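Local coordinates for protein putative pyridoxamine 5-phosphate-dependent dehydrase, Wbdk (PDB 2GMS) that removes the C3'-hydroxyl group of GDP-4-keto-6-deoxy-D-mannose with the help of coenzyme B6, a step in making L-colitose for the O-antigen of lipopolysaccharide, at residues G101-F106 and D351-N356. Residues are numbered along the deposited sequence; the frame is centred on the assembly and turned at random.
Sequences GLRVKF and DYTVHN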
loop_
_atom_site.group_PDB
_atom_site.type_symbol
_atom_site.label_atom_id
_atom_site.label_comp_id
_atom_site.label_asym_id
_atom_site.label_seq_id
_atom_site.Cartn_x
_atom_site.Cartn_y
_atom_site.Cartn_z
ATOM N N GLY A 101 5.477 10.226 -13.438
ATOM C CA GLY A 101 5.718 11.189 -14.512
ATOM C C GLY A 101 6.339 10.649 -15.806
ATOM O O GLY A 101 7.095 11.342 -16.499
ATOM N N LEU A 102 6.014 9.410 -16.148
ATOM C CA LEU A 102 6.550 8.821 -17.348
ATOM C C LEU A 102 5.641 9.113 -18.491
ATOM O O LEU A 102 4.447 9.366 -18.323
ATOM C CB LEU A 102 6.677 7.298 -17.225
ATOM C CG LEU A 102 7.679 6.887 -16.158
ATOM C CD1 LEU A 102 7.588 5.389 -15.886
ATOM C CD2 LEU A 102 9.072 7.262 -16.638
ATOM N N ARG A 103 6.228 9.042 -19.668
ATOM C CA ARG A 103 5.471 9.240 -20.878
ATOM C C ARG A 103 5.052 7.847 -21.380
ATOM O O ARG A 103 5.895 6.972 -21.632
ATOM C CB ARG A 103 6.253 10.044 -21.899
ATOM C CG ARG A 103 5.484 10.232 -23.196
ATOM C CD ARG A 103 6.117 11.289 -24.088
ATOM N NE ARG A 103 5.361 11.505 -25.315
ATOM C CZ ARG A 103 4.106 11.953 -25.351
ATOM N NH1 ARG A 103 3.406 12.242 -24.253
ATOM N NH2 ARG A 103 3.533 12.113 -26.537
ATOM N N VAL A 104 3.741 7.644 -21.460
ATOM C CA VAL A 104 3.155 6.373 -21.813
ATOM C C VAL A 104 2.754 6.244 -23.264
ATOM O O VAL A 104 1.942 7.007 -23.774
ATOM C CB VAL A 104 1.966 6.053 -20.905
ATOM C CG1 VAL A 104 1.464 4.635 -21.164
ATOM C CG2 VAL A 104 2.332 6.224 -19.427
ATOM N N LYS A 105 3.290 5.209 -23.890
ATOM C CA LYS A 105 2.979 4.904 -25.262
ATOM C C LYS A 105 2.239 3.569 -25.319
ATOM O O LYS A 105 2.823 2.512 -25.120
ATOM C CB LYS A 105 4.205 4.869 -26.152
ATOM C CG LYS A 105 3.847 4.595 -27.610
ATOM C CD LYS A 105 5.061 4.345 -28.483
ATOM C CE LYS A 105 5.806 5.597 -28.900
ATOM N NZ LYS A 105 7.023 5.287 -29.672
ATOM N N PHE A 106 0.941 3.659 -25.574
ATOM C CA PHE A 106 0.058 2.536 -25.707
ATOM C C PHE A 106 0.213 1.853 -27.073
ATOM O O PHE A 106 0.216 2.493 -28.134
ATOM C CB PHE A 106 -1.399 3.007 -25.599
ATOM C CG PHE A 106 -1.743 3.414 -24.198
ATOM C CD1 PHE A 106 -1.740 4.753 -23.815
ATOM C CD2 PHE A 106 -2.061 2.444 -23.250
ATOM C CE1 PHE A 106 -2.022 5.117 -22.498
ATOM C CE2 PHE A 106 -2.378 2.791 -21.937
ATOM C CZ PHE A 106 -2.347 4.133 -21.563
ATOM N N ASP A 351 0.217 11.542 -19.389
ATOM C CA ASP A 351 1.067 12.088 -20.427
ATOM C C ASP A 351 1.273 10.916 -21.349
ATOM O O ASP A 351 2.218 10.136 -21.203
ATOM C CB ASP A 351 2.422 12.554 -19.880
ATOM C CG ASP A 351 3.325 13.045 -20.970
ATOM O OD1 ASP A 351 2.896 13.356 -22.075
ATOM O OD2 ASP A 351 4.589 13.112 -20.603
ATOM N N TYR A 352 0.337 10.744 -22.274
ATOM C CA TYR A 352 0.419 9.590 -23.124
ATOM C C TYR A 352 0.211 9.868 -24.589
ATOM O O TYR A 352 -0.182 10.959 -25.003
ATOM C CB TYR A 352 -0.641 8.549 -22.682
ATOM C CG TYR A 352 -2.036 8.925 -23.140
ATOM C CD1 TYR A 352 -2.624 8.267 -24.222
ATOM C CD2 TYR A 352 -2.750 9.954 -22.519
ATOM C CE1 TYR A 352 -3.892 8.626 -24.674
ATOM C CE2 TYR A 352 -4.031 10.315 -22.941
ATOM C CZ TYR A 352 -4.597 9.642 -24.025
ATOM O OH TYR A 352 -5.854 9.986 -24.455
ATOM N N THR A 353 0.466 8.794 -25.332
ATOM C CA THR A 353 0.310 8.695 -26.775
ATOM C C THR A 353 -0.123 7.299 -27.203
ATOM O O THR A 353 0.127 6.314 -26.507
ATOM C CB THR A 353 1.493 9.227 -27.624
ATOM O OG1 THR A 353 1.020 9.539 -28.919
ATOM C CG2 THR A 353 2.660 8.237 -27.694
ATOM N N VAL A 354 -0.787 7.236 -28.345
ATOM C CA VAL A 354 -1.239 5.980 -28.878
ATOM C C VAL A 354 -0.483 5.680 -30.157
ATOM O O VAL A 354 -0.456 6.498 -31.073
ATOM C CB VAL A 354 -2.719 6.032 -29.188
ATOM C CG1 VAL A 354 -3.132 4.718 -29.846
ATOM C CG2 VAL A 354 -3.488 6.267 -27.898
ATOM N N HIS A 355 0.144 4.522 -30.235
ATOM C CA HIS A 355 0.838 4.199 -31.457
ATOM C C HIS A 355 -0.155 3.642 -32.463
ATOM O O HIS A 355 -0.869 2.674 -32.176
ATOM C CB HIS A 355 1.961 3.165 -31.254
ATOM C CG HIS A 355 2.470 2.556 -32.537
ATOM N ND1 HIS A 355 3.556 3.103 -33.218
ATOM C CD2 HIS A 355 2.037 1.462 -33.234
ATOM C CE1 HIS A 355 3.741 2.334 -34.294
ATOM N NE2 HIS A 355 2.848 1.345 -34.340
ATOM N N ASN A 356 -0.167 4.270 -33.641
ATOM C CA ASN A 356 -1.006 3.888 -34.770
ATOM C C ASN A 356 -2.481 3.932 -34.373
ATOM O O ASN A 356 -3.102 4.986 -34.378
ATOM C CB ASN A 356 -0.492 2.533 -35.299
ATOM C CG ASN A 356 -1.203 1.989 -36.516
ATOM O OD1 ASN A 356 -1.723 2.750 -37.344
ATOM N ND2 ASN A 356 -1.226 0.657 -36.618
#
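V104 and F106 reach across to 351-355 through four backbone hydrogen bonds, joining two parallel strands. V104 N donates to D351 O and V104 O accepts from T353 N; F106 N donates to T353 O, and F106 O accepts from H355 N, all at 2.8 to 2.9 Å. K105 adds a weaker CA-H...O contact to T353 O.

On the face with V104, F106, Y352 and V354, the CE1 edge of the F106 ring meets Y352 CD1 at 3.6 Å. The two ring planes stand 79° apart, and the pair is neither a stack nor edge-to-face. V104 CG1 lies over one face of the F106 ring near its rim, while V104 CB packs against Y352 CB.

The other face carries K105 and T353, which run abreast, K105 CG touching T353 CG2 at 3.8 Å; K105 NZ forms a salt bridge with E82 OE1 and a hydrogen bond with A124 O.

R103 and D351 are the charged pair at the start of the strands. R103 runs extended as far as NE, and the turn at chi4 (62°) brings NH1 to D351 OD1 in a salt bridge (2.5 Å), with the carboxylate at the guanidinium edge and the two planes 34° apart. R103 NH2 passes T353 CB.

Strand 352-354 forms one edge, within this chain, of the large mixed sheet of this aminotransferase-like fold, next to 103-107. Strand 82-86 flanks 103-107 on its other edge, L341 touches F106, Y352 and V354, and H355 rests on helix 118-124.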